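Local coordinates for protein probable arabinosyltransferase C (Mycobacterium tuberculosis, PDB 3PTY) that probably polymerises arabinose into the arabinan of arabinogalactan, and whose C-terminal extracellular domain is a lectin-like carbohydrate-binding module, at residues A66-A74 and G113-L121; G194-V202 and L211-P219. All coordinates share one frame; numbering follows the deposited sequence.

Interaction 1: A66-A74 and G113-L121; sequences AFTPNGIPA and GINGSRARL
Pro69 and Asn70 carry most of this contact from the 66-74 side, one by packing and the other by polar bonds. The pyrrolidine ring of Pro69 lies obliquely across the Asn115 side chain, with CG 3.7 Å from Asn115 ND2, while the same CG comes to 3.2 Å from the backbone O of Asn115. Beside it, the carboxamide of Asn70 grips the opposing main chain at two points. Its OD1 receives the amide of Arg118 (N to OD1 2.8 Å) in a nearly straight bond, 178° at the hydrogen, and its ND2 donates to the carbonyl O of Gly116 at 3.0 Å, approaching from above that carbonyl's plane. With CG anti to the carbonyl carbon (chi1 -69°), the amide reaches across to both groups, and the paired bonds should fix its rotation. Ser117 answers from the other loop: its OG donates to Pro69 O at 2.7 Å and accepts from the amide of Ala119, closing an ST turn. Farther along both chains, Ile72 CD1 meets Ala119 CB at 3.9 Å. Both segments contain a type I beta turn, Thr68 to Gly71 and Gly113 to Gly116; Gly116 has a positive phi and backbone angles suited to glycine. The two loops are thus clasped mainly through side chain-to-backbone bonds. They belong to the long connection between strands 63-65 and 133-134: Asn115 OD1 accepts from the amide of Val132, Pro69 and Asn115 both touch Leu133, and Ile114 rests against helix 55-58.

Interaction 2: G194-V202 and L211-P219; sequences GGSMEFADV and LRAPLSAIP
Met197 reaches from its strand into an apolar hollow formed by Ala213, Pro214 and Ala217, its methyl group doing most of the filling. Met197 CE is wedged tightly against Ala217 CB at 3.4 Å and also lies 3.8 Å from Ala213 CB, while the sulfur passes beside Ile218. The bend at the end of the chain, chi3 -56°, turns the methyl toward Pro214 CD. Next along, the Phe199 and Leu211 side chains cross at about a right angle, CB to CB at 3.7 Å, and Ala213 CB fits between the Phe199 ring and the Met197 tip. Leu211 slants across the Asp201 side chain, its CD2 methyl against the carboxylate, whose OD1 is salt-bridged to Arg209. On the face that carries the side chains of Ala200 and Arg212, the isopropyl group of Val202 is a bump pressed against one flat face of the Arg212 guanidinium, Val202 CB 3.5 Å from Arg212 NE and offset toward the rim. Arg212 bends at chi2 (113°) to lay this group across Val202; its NE and NH1 donate to the carbonyls of Asn210 and Trp335, and a water joins NH2 to Val202 O. The backbones meet in a single antiparallel hydrogen-bonded pair, Ala200 with Arg212: Ala200 N donates to Arg212 O at 2.7 Å, and Arg212 N returns a 3.0 Å bond to Ala200 O. Toward Met197 the chains diverge, and a water donates to Glu198 O and, weakly, to Arg212 O. Strand 195-202, interrupted near Phe199, and strand 209-214 form a beta hairpin within the large antiparallel sheet of this domain, an arrangement in keeping with its lectin-like beta-sandwich architecture.

Interactions 1 and 2 come in succession along the chain and do not touch: their centres are 25 Å apart and their nearest atoms about 10 Å. Interaction 1 clasps two parts of a long loop, whereas interaction 2 joins neighbouring strands of the antiparallel sheet. That sheet also includes strands 63-65 and 133-134, the strands at its two edges in this chain, which flank the loop of interaction 1. The Ile72 side chain is about 12 Å from the calcium ion held by Asp231, Asp233 and His238. That of Arg212 is about 12 Å from a bound octyl alpha-D-arabinofuranoside, and its NH1 bonds to Trp335 O, a residue lying in sequence between the pocket residues Asp333 and Arg337.

Interaction 1: A66-A74 and G113-L121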
ATOM      1  N   ALA A  66     -29.572 -22.755  -9.475  1.00 24.37           N
ATOM      2  CA  ALA A  66     -29.237 -21.926  -8.325  1.00 24.01           C
ATOM      3  C   ALA A  66     -28.154 -20.871  -8.612  1.00 26.52           C
ATOM      4  O   ALA A  66     -27.435 -20.453  -7.708  1.00 27.04           O
ATOM      5  CB  ALA A  66     -28.860 -22.798  -7.119  1.00 18.78           C
ATOM      6  N   PHE A  67     -28.046 -20.450  -9.870  1.00 24.83           N
ATOM      7  CA  PHE A  67     -27.278 -19.254 -10.234  1.00 21.46           C
ATOM      8  C   PHE A  67     -28.282 -18.175 -10.624  1.00 27.61           C
ATOM      9  O   PHE A  67     -29.069 -18.377 -11.551  1.00 26.47           O
ATOM     10  CB  PHE A  67     -26.377 -19.524 -11.442  1.00 19.61           C
ATOM     11  CG  PHE A  67     -24.971 -19.960 -11.091  1.00 23.58           C
ATOM     12  CD1 PHE A  67     -24.693 -21.283 -10.762  1.00 20.30           C
ATOM     13  CD2 PHE A  67     -23.925 -19.052 -11.130  1.00 20.29           C
ATOM     14  CE1 PHE A  67     -23.398 -21.687 -10.469  1.00 19.30           C
ATOM     15  CE2 PHE A  67     -22.627 -19.445 -10.828  1.00 21.57           C
ATOM     16  CZ  PHE A  67     -22.361 -20.759 -10.499  1.00 18.17           C
ATOM     17  N   THR A  68     -28.252 -17.035  -9.934  1.00 22.01           N
ATOM     18  CA  THR A  68     -29.254 -15.991 -10.138  1.00 23.17           C
ATOM     19  C   THR A  68     -28.600 -14.612 -10.236  1.00 21.60           C
ATOM     20  O   THR A  68     -27.485 -14.424  -9.760  1.00 20.89           O
ATOM     21  CB  THR A  68     -30.258 -15.965  -8.967  1.00 26.17           C
ATOM     22  OG1 THR A  68     -29.552 -15.685  -7.753  1.00 25.92           O
ATOM     23  CG2 THR A  68     -30.976 -17.305  -8.842  1.00 29.50           C
ATOM     24  N   PRO A  69     -29.305 -13.638 -10.840  1.00 22.18           N
ATOM     25  CA  PRO A  69     -28.709 -12.316 -11.073  1.00 20.67           C
ATOM     26  C   PRO A  69     -28.286 -11.624  -9.780  1.00 24.78           C
ATOM     27  O   PRO A  69     -27.351 -10.820  -9.800  1.00 24.64           O
ATOM     28  CB  PRO A  69     -29.835 -11.534 -11.762  1.00 21.09           C
ATOM     29  CG  PRO A  69     -30.668 -12.582 -12.422  1.00 26.01           C
ATOM     30  CD  PRO A  69     -30.625 -13.774 -11.485  1.00 23.28           C
ATOM     31  N   ASN A  70     -28.960 -11.929  -8.675  1.00 22.14           N
ATOM     32  CA  ASN A  70     -28.600 -11.335  -7.392  1.00 24.06           C
ATOM     33  C   ASN A  70     -27.962 -12.314  -6.407  1.00 23.55           C
ATOM     34  O   ASN A  70     -27.923 -12.059  -5.205  1.00 23.26           O
ATOM     35  CB  ASN A  70     -29.809 -10.627  -6.772  1.00 24.49           C
ATOM     36  CG  ASN A  70     -30.207  -9.391  -7.553  1.00 27.93           C
ATOM     37  OD1 ASN A  70     -29.543  -8.356  -7.478  1.00 27.90           O
ATOM     38  ND2 ASN A  70     -31.281  -9.497  -8.326  1.00 25.59           N
ATOM     39  N   GLY A  71     -27.438 -13.421  -6.927  1.00 27.05           N
ATOM     40  CA  GLY A  71     -26.747 -14.402  -6.102  1.00 28.15           C
ATOM     41  C   GLY A  71     -25.316 -13.977  -5.801  1.00 28.60           C
ATOM     42  O   GLY A  71     -24.358 -14.669  -6.154  1.00 24.67           O
ATOM     43  N   ILE A  72     -25.189 -12.829  -5.143  1.00 24.09           N
ATOM     44  CA  ILE A  72     -23.904 -12.221  -4.798  1.00 27.29           C
ATOM     45  C   ILE A  72     -24.121 -11.398  -3.536  1.00 30.01           C
ATOM     46  O   ILE A  72     -25.080 -10.638  -3.461  1.00 28.26           O
ATOM     47  CB  ILE A  72     -23.458 -11.231  -5.886  1.00 30.25           C
ATOM     48  CG1 ILE A  72     -23.418 -11.909  -7.252  1.00 36.00           C
ATOM     49  CG2 ILE A  72     -22.096 -10.614  -5.541  1.00 33.16           C
ATOM     50  CD1 ILE A  72     -23.177 -10.947  -8.387  1.00 41.95           C
ATOM     51  N   PRO A  73     -23.230 -11.533  -2.542  1.00 29.20           N
ATOM     52  CA  PRO A  73     -23.385 -10.759  -1.302  1.00 35.44           C
ATOM     53  C   PRO A  73     -23.331  -9.263  -1.584  1.00 36.13           C
ATOM     54  O   PRO A  73     -22.685  -8.853  -2.544  1.00 35.60           O
ATOM     55  CB  PRO A  73     -22.156 -11.158  -0.478  1.00 37.57           C
ATOM     56  CG  PRO A  73     -21.648 -12.412  -1.090  1.00 36.17           C
ATOM     57  CD  PRO A  73     -22.026 -12.377  -2.535  1.00 27.36           C
ATOM     58  N   ALA A  74     -23.991  -8.458  -0.759  1.00 35.94           N
ATOM     59  CA  ALA A  74     -23.893  -7.007  -0.890  1.00 39.32           C
ATOM     60  C   ALA A  74     -22.456  -6.541  -0.668  1.00 40.26           C
ATOM     61  O   ALA A  74     -22.010  -5.563  -1.266  1.00 47.19           O
ATOM     62  CB  ALA A  74     -24.832  -6.315   0.094  1.00 47.42           C
ATOM     63  N   GLY A 113     -29.532  -4.059 -13.398  1.00 28.99           N
ATOM     64  CA  GLY A 113     -28.891  -4.185 -14.691  1.00 29.33           C
ATOM     65  C   GLY A 113     -29.759  -4.964 -15.658  1.00 27.59           C
ATOM     66  O   GLY A 113     -30.910  -5.300 -15.358  1.00 26.03           O
ATOM     67  N   ILE A 114     -29.194  -5.270 -16.818  1.00 28.74           N
ATOM     68  CA  ILE A 114     -29.944  -5.872 -17.911  1.00 28.56           C
ATOM     69  C   ILE A 114     -30.683  -7.167 -17.557  1.00 30.58           C
ATOM     70  O   ILE A 114     -31.808  -7.375 -18.015  1.00 27.77           O
ATOM     71  CB  ILE A 114     -29.062  -6.084 -19.148  1.00 27.52           C
ATOM     72  CG1 ILE A 114     -29.926  -6.475 -20.346  1.00 31.90           C
ATOM     73  CG2 ILE A 114     -27.962  -7.115 -18.867  1.00 26.83           C
ATOM     74  CD1 ILE A 114     -29.227  -6.297 -21.676  1.00 41.98           C
ATOM     75  N   ASN A 115     -30.077  -8.043 -16.755  1.00 25.13           N
ATOM     76  CA  ASN A 115     -30.795  -9.254 -16.362  1.00 27.27           C
ATOM     77  C   ASN A 115     -31.316  -9.240 -14.925  1.00 24.60           C
ATOM     78  O   ASN A 115     -31.627 -10.285 -14.371  1.00 25.81           O
ATOM     79  CB  ASN A 115     -30.019 -10.554 -16.707  1.00 24.45           C
ATOM     80  CG  ASN A 115     -28.933 -10.893 -15.696  1.00 27.73           C
ATOM     81  OD1 ASN A 115     -28.285 -10.013 -15.121  1.00 24.01           O
ATOM     82  ND2 ASN A 115     -28.717 -12.187 -15.489  1.00 23.83           N
ATOM     83  N   GLY A 116     -31.421  -8.047 -14.343  1.00 22.99           N
ATOM     84  CA  GLY A 116     -32.103  -7.862 -13.071  1.00 23.71           C
ATOM     85  C   GLY A 116     -31.213  -7.754 -11.845  1.00 29.99           C
ATOM     86  O   GLY A 116     -31.704  -7.706 -10.717  1.00 22.64           O
ATOM     87  N   SER A 117     -29.901  -7.727 -12.056  1.00 23.38           N
ATOM     88  CA  SER A 117     -28.962  -7.678 -10.940  1.00 22.52           C
ATOM     89  C   SER A 117     -28.813  -6.263 -10.407  1.00 23.06           C
ATOM     90  O   SER A 117     -28.677  -5.317 -11.178  1.00 25.90           O
ATOM     91  CB  SER A 117     -27.583  -8.194 -11.368  1.00 21.77           C
ATOM     92  OG  SER A 117     -26.715  -8.233 -10.248  1.00 22.09           O
ATOM     93  N   ARG A 118     -28.838  -6.117  -9.087  1.00 22.98           N
ATOM     94  CA  ARG A 118     -28.506  -4.839  -8.480  1.00 24.32           C
ATOM     95  C   ARG A 118     -27.074  -4.839  -7.916  1.00 24.94           C
ATOM     96  O   ARG A 118     -26.680  -3.921  -7.206  1.00 25.58           O
ATOM     97  CB  ARG A 118     -29.533  -4.452  -7.409  1.00 28.57           C
ATOM     98  CG  ARG A 118     -30.911  -4.134  -7.994  1.00 36.63           C
ATOM     99  CD  ARG A 118     -31.998  -4.033  -6.931  1.00 51.87           C
ATOM    100  NE  ARG A 118     -31.964  -2.760  -6.216  1.00 67.54           N
ATOM    101  CZ  ARG A 118     -31.546  -2.618  -4.960  1.00 80.27           C
ATOM    102  NH1 ARG A 118     -31.129  -3.675  -4.273  1.00 83.17           N
ATOM    103  NH2 ARG A 118     -31.550  -1.420  -4.387  1.00 83.22           N
ATOM    104  N   ALA A 119     -26.299  -5.872  -8.236  1.00 22.59           N
ATOM    105  CA  ALA A 119     -24.897  -5.911  -7.820  1.00 23.33           C
ATOM    106  C   ALA A 119     -24.137  -4.769  -8.493  1.00 24.63           C
ATOM    107  O   ALA A 119     -24.253  -4.572  -9.697  1.00 27.90           O
ATOM    108  CB  ALA A 119     -24.272  -7.249  -8.188  1.00 24.99           C
ATOM    109  N   ARG A 120     -23.375  -4.001  -7.723  1.00 23.15           N
ATOM    110  CA  ARG A 120     -22.568  -2.945  -8.321  1.00 26.34           C
ATOM    111  C   ARG A 120     -21.385  -3.594  -9.033  1.00 27.81           C
ATOM    112  O   ARG A 120     -20.660  -4.391  -8.437  1.00 28.27           O
ATOM    113  CB  ARG A 120     -22.085  -1.951  -7.261  1.00 35.60           C
ATOM    114  CG  ARG A 120     -21.457  -0.689  -7.837  1.00 49.95           C
ATOM    115  CD  ARG A 120     -21.158   0.342  -6.744  1.00 59.77           C
ATOM    116  NE  ARG A 120     -22.372   0.790  -6.067  1.00 67.96           N
ATOM    117  CZ  ARG A 120     -23.103   1.833  -6.454  1.00 73.69           C
ATOM    118  NH1 ARG A 120     -22.742   2.540  -7.516  1.00 74.16           N
ATOM    119  NH2 ARG A 120     -24.196   2.167  -5.780  1.00 74.87           N
ATOM    120  N   LEU A 121     -21.208  -3.270 -10.311  1.00 22.37           N
ATOM    121  CA  LEU A 121     -20.197  -3.933 -11.137  1.00 23.03           C
ATOM    122  C   LEU A 121     -18.879  -3.173 -11.127  1.00 25.84           C
ATOM    123  O   LEU A 121     -18.876  -1.953 -11.085  1.00 24.22           O
ATOM    124  CB  LEU A 121     -20.689  -4.041 -12.580  1.00 23.91           C
ATOM    125  CG  LEU A 121     -21.999  -4.807 -12.785  1.00 28.02           C
ATOM    126  CD1 LEU A 121     -22.314  -4.934 -14.268  1.00 22.44           C
ATOM    127  CD2 LEU A 121     -21.914  -6.167 -12.123  1.00 25.41           C
TER

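Interaction 2: G194-V202 and L211-P219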
ATOM      1  N   GLY A 194     -15.377 -29.111 -28.269  1.00 24.59           N
ATOM      2  CA  GLY A 194     -14.147 -29.740 -28.714  1.00 25.65           C
ATOM      3  C   GLY A 194     -13.084 -29.826 -27.637  1.00 30.00           C
ATOM      4  O   GLY A 194     -12.125 -30.583 -27.760  1.00 28.09           O
ATOM      5  N   GLY A 195     -13.243 -29.042 -26.575  1.00 25.94           N
ATOM      6  CA  GLY A 195     -12.264 -29.034 -25.503  1.00 24.32           C
ATOM      7  C   GLY A 195     -12.558 -27.910 -24.532  1.00 23.49           C
ATOM      8  O   GLY A 195     -13.537 -27.175 -24.699  1.00 20.99           O
ATOM      9  N   SER A 196     -11.714 -27.770 -23.517  1.00 19.01           N
ATOM     10  CA  SER A 196     -11.925 -26.731 -22.516  1.00 19.32           C
ATOM     11  C   SER A 196     -10.633 -26.398 -21.794  1.00 24.40           C
ATOM     12  O   SER A 196      -9.645 -27.153 -21.858  1.00 23.94           O
ATOM     13  CB  SER A 196     -12.984 -27.172 -21.510  1.00 24.24           C
ATOM     14  OG  SER A 196     -12.506 -28.227 -20.705  1.00 23.64           O
ATOM     15  N   MET A 197     -10.634 -25.259 -21.108  1.00 20.05           N
ATOM     16  CA  MET A 197      -9.478 -24.855 -20.322  1.00 20.87           C
ATOM     17  C   MET A 197      -9.930 -24.169 -19.043  1.00 21.77           C
ATOM     18  O   MET A 197     -11.102 -23.810 -18.891  1.00 23.48           O
ATOM     19  CB  MET A 197      -8.584 -23.909 -21.127  1.00 22.58           C
ATOM     20  CG  MET A 197      -9.251 -22.580 -21.502  1.00 21.06           C
ATOM     21  SD  MET A 197      -8.208 -21.601 -22.593  1.00 24.27           S
ATOM     22  CE  MET A 197      -6.727 -21.490 -21.594  1.00 33.74           C
ATOM     23  N   GLU A 198      -8.995 -24.012 -18.119  1.00 20.59           N
ATOM     24  CA  GLU A 198      -9.240 -23.274 -16.890  1.00 21.16           C
ATOM     25  C   GLU A 198      -8.750 -21.846 -17.053  1.00 22.84           C
ATOM     26  O   GLU A 198      -8.064 -21.531 -18.029  1.00 20.79           O
ATOM     27  CB  GLU A 198      -8.505 -23.951 -15.736  1.00 22.43           C
ATOM     28  CG  GLU A 198      -9.154 -25.254 -15.330  1.00 26.84           C
ATOM     29  CD  GLU A 198      -8.355 -25.996 -14.285  1.00 37.64           C
ATOM     30  OE1 GLU A 198      -7.329 -25.455 -13.822  1.00 36.38           O
ATOM     31  OE2 GLU A 198      -8.758 -27.120 -13.928  1.00 44.92           O
ATOM     32  N   PHE A 199      -9.110 -20.987 -16.102  1.00 20.90           N
ATOM     33  CA  PHE A 199      -8.667 -19.602 -16.093  1.00 21.79           C
ATOM     34  C   PHE A 199      -7.590 -19.436 -15.037  1.00 25.53           C
ATOM     35  O   PHE A 199      -7.578 -20.161 -14.041  1.00 23.97           O
ATOM     36  CB  PHE A 199      -9.819 -18.664 -15.700  1.00 20.00           C
ATOM     37  CG  PHE A 199     -10.872 -18.488 -16.760  1.00 20.40           C
ATOM     38  CD1 PHE A 199     -11.955 -19.352 -16.828  1.00 20.06           C
ATOM     39  CD2 PHE A 199     -10.792 -17.444 -17.665  1.00 19.54           C
ATOM     40  CE1 PHE A 199     -12.933 -19.190 -17.792  1.00 20.24           C
ATOM     41  CE2 PHE A 199     -11.767 -17.267 -18.629  1.00 20.96           C
ATOM     42  CZ  PHE A 199     -12.843 -18.142 -18.692  1.00 19.43           C
ATOM     43  N   ALA A 200      -6.707 -18.466 -15.239  1.00 22.88           N
ATOM     44  CA  ALA A 200      -5.838 -18.002 -14.164  1.00 24.24           C
ATOM     45  C   ALA A 200      -6.635 -17.016 -13.324  1.00 22.64           C
ATOM     46  O   ALA A 200      -7.157 -16.028 -13.836  1.00 21.77           O
ATOM     47  CB  ALA A 200      -4.599 -17.332 -14.723  1.00 24.30           C
ATOM     48  N   ASP A 201      -6.733 -17.293 -12.032  1.00 21.64           N
ATOM     49  CA  ASP A 201      -7.516 -16.471 -11.125  1.00 22.88           C
ATOM     50  C   ASP A 201      -6.558 -15.458 -10.501  1.00 27.79           C
ATOM     51  O   ASP A 201      -5.758 -15.808  -9.641  1.00 25.82           O
ATOM     52  CB  ASP A 201      -8.161 -17.365 -10.059  1.00 22.15           C
ATOM     53  CG  ASP A 201      -9.068 -16.598  -9.113  1.00 26.83           C
ATOM     54  OD1 ASP A 201      -9.051 -15.353  -9.144  1.00 27.58           O
ATOM     55  OD2 ASP A 201      -9.811 -17.243  -8.343  1.00 27.99           O
ATOM     56  N   VAL A 202      -6.615 -14.213 -10.964  1.00 23.91           N
ATOM     57  CA  VAL A 202      -5.650 -13.192 -10.541  1.00 22.63           C
ATOM     58  C   VAL A 202      -6.356 -12.113  -9.723  1.00 26.34           C
ATOM     59  O   VAL A 202      -7.289 -11.477 -10.204  1.00 26.57           O
ATOM     60  CB  VAL A 202      -4.946 -12.538 -11.757  1.00 22.87           C
ATOM     61  CG1 VAL A 202      -3.932 -11.493 -11.301  1.00 22.66           C
ATOM     62  CG2 VAL A 202      -4.261 -13.599 -12.619  1.00 24.73           C
ATOM     63  N   LEU A 211     -10.517 -12.990 -14.351  1.00 19.16           N
ATOM     64  CA  LEU A 211      -9.966 -14.298 -14.688  1.00 17.86           C
ATOM     65  C   LEU A 211      -9.416 -14.220 -16.106  1.00 18.98           C
ATOM     66  O   LEU A 211     -10.014 -13.571 -16.963  1.00 20.13           O
ATOM     67  CB  LEU A 211     -11.049 -15.381 -14.612  1.00 17.62           C
ATOM     68  CG  LEU A 211     -11.896 -15.463 -13.337  1.00 20.43           C
ATOM     69  CD1 LEU A 211     -12.992 -16.508 -13.503  1.00 19.69           C
ATOM     70  CD2 LEU A 211     -11.034 -15.769 -12.123  1.00 22.22           C
ATOM     71  N   ARG A 212      -8.281 -14.871 -16.359  1.00 19.72           N
ATOM     72  CA  ARG A 212      -7.648 -14.777 -17.674  1.00 19.56           C
ATOM     73  C   ARG A 212      -7.292 -16.136 -18.243  1.00 21.94           C
ATOM     74  O   ARG A 212      -6.745 -16.994 -17.547  1.00 21.92           O
ATOM     75  CB  ARG A 212      -6.379 -13.910 -17.646  1.00 25.13           C
ATOM     76  CG  ARG A 212      -6.523 -12.559 -16.961  1.00 26.56           C
ATOM     77  CD  ARG A 212      -5.700 -12.510 -15.678  1.00 23.59           C
ATOM     78  NE  ARG A 212      -6.016 -11.341 -14.853  1.00 23.94           N
ATOM     79  CZ  ARG A 212      -5.185 -10.326 -14.640  1.00 22.56           C
ATOM     80  NH1 ARG A 212      -3.973 -10.335 -15.183  1.00 16.27           N
ATOM     81  NH2 ARG A 212      -5.559  -9.317 -13.860  1.00 21.52           N
ATOM     82  N   ALA A 213      -7.591 -16.306 -19.525  1.00 18.70           N
ATOM     83  CA  ALA A 213      -7.240 -17.513 -20.259  1.00 20.61           C
ATOM     84  C   ALA A 213      -6.539 -17.089 -21.544  1.00 22.85           C
ATOM     85  O   ALA A 213      -7.103 -16.341 -22.338  1.00 24.63           O
ATOM     86  CB  ALA A 213      -8.505 -18.312 -20.578  1.00 21.40           C
ATOM     87  N   PRO A 214      -5.303 -17.565 -21.760  1.00 24.53           N
ATOM     88  CA  PRO A 214      -4.561 -17.171 -22.962  1.00 24.74           C
ATOM     89  C   PRO A 214      -5.270 -17.652 -24.222  1.00 21.83           C
ATOM     90  O   PRO A 214      -5.609 -18.833 -24.322  1.00 23.23           O
ATOM     91  CB  PRO A 214      -3.221 -17.906 -22.795  1.00 29.18           C
ATOM     92  CG  PRO A 214      -3.557 -19.067 -21.893  1.00 38.08           C
ATOM     93  CD  PRO A 214      -4.509 -18.462 -20.905  1.00 30.55           C
ATOM     94  N   LEU A 215      -5.500 -16.751 -25.171  1.00 19.74           N
ATOM     95  CA  LEU A 215      -6.137 -17.136 -26.428  1.00 22.59           C
ATOM     96  C   LEU A 215      -5.318 -18.189 -27.164  1.00 27.44           C
ATOM     97  O   LEU A 215      -5.862 -18.978 -27.936  1.00 25.66           O
ATOM     98  CB  LEU A 215      -6.346 -15.918 -27.337  1.00 25.33           C
ATOM     99  CG  LEU A 215      -7.400 -14.905 -26.884  1.00 25.85           C
ATOM    100  CD1 LEU A 215      -7.411 -13.704 -27.833  1.00 26.55           C
ATOM    101  CD2 LEU A 215      -8.785 -15.559 -26.819  1.00 20.98           C
ATOM    102  N   SER A 216      -4.010 -18.207 -26.925  1.00 27.90           N
ATOM    103  CA  SER A 216      -3.139 -19.169 -27.600  1.00 30.88           C
ATOM    104  C   SER A 216      -3.535 -20.612 -27.304  1.00 30.19           C
ATOM    105  O   SER A 216      -3.238 -21.506 -28.080  1.00 27.78           O
ATOM    106  CB  SER A 216      -1.670 -18.942 -27.222  1.00 32.09           C
ATOM    107  OG  SER A 216      -1.442 -19.251 -25.856  1.00 32.19           O
ATOM    108  N   ALA A 217      -4.206 -20.843 -26.182  1.00 23.73           N
ATOM    109  CA  ALA A 217      -4.606 -22.202 -25.822  1.00 25.05           C
ATOM    110  C   ALA A 217      -5.820 -22.690 -26.614  1.00 29.42           C
ATOM    111  O   ALA A 217      -6.082 -23.891 -26.676  1.00 26.46           O
ATOM    112  CB  ALA A 217      -4.880 -22.298 -24.320  1.00 26.46           C
ATOM    113  N   ILE A 218      -6.571 -21.761 -27.203  1.00 29.65           N
ATOM    114  CA  ILE A 218      -7.774 -22.126 -27.950  1.00 25.32           C
ATOM    115  C   ILE A 218      -7.430 -22.522 -29.383  1.00 22.67           C
ATOM    116  O   ILE A 218      -6.803 -21.752 -30.103  1.00 25.05           O
ATOM    117  CB  ILE A 218      -8.791 -20.972 -27.993  1.00 23.52           C
ATOM    118  CG1 ILE A 218      -9.099 -20.472 -26.579  1.00 25.46           C
ATOM    119  CG2 ILE A 218     -10.076 -21.419 -28.694  1.00 22.62           C
ATOM    120  CD1 ILE A 218     -10.145 -19.363 -26.546  1.00 24.99           C
ATOM    121  N   PRO A 219      -7.841 -23.729 -29.805  1.00 25.17           N
ATOM    122  CA  PRO A 219      -7.491 -24.176 -31.159  1.00 25.78           C
ATOM    123  C   PRO A 219      -8.019 -23.223 -32.232  1.00 29.34           C
ATOM    124  O   PRO A 219      -9.097 -22.652 -32.083  1.00 25.55           O
ATOM    125  CB  PRO A 219      -8.180 -25.546 -31.273  1.00 27.00           C
ATOM    126  CG  PRO A 219      -8.375 -26.000 -29.859  1.00 28.62           C
ATOM    127  CD  PRO A 219      -8.622 -24.736 -29.067  1.00 21.55           C
TER
HETATM  128  O   HOH W   1      -5.650 -20.115 -18.045  1.00 30.90           O
HETATM  129  O   HOH W   2      -7.720  -9.453 -11.841  1.00 22.71           O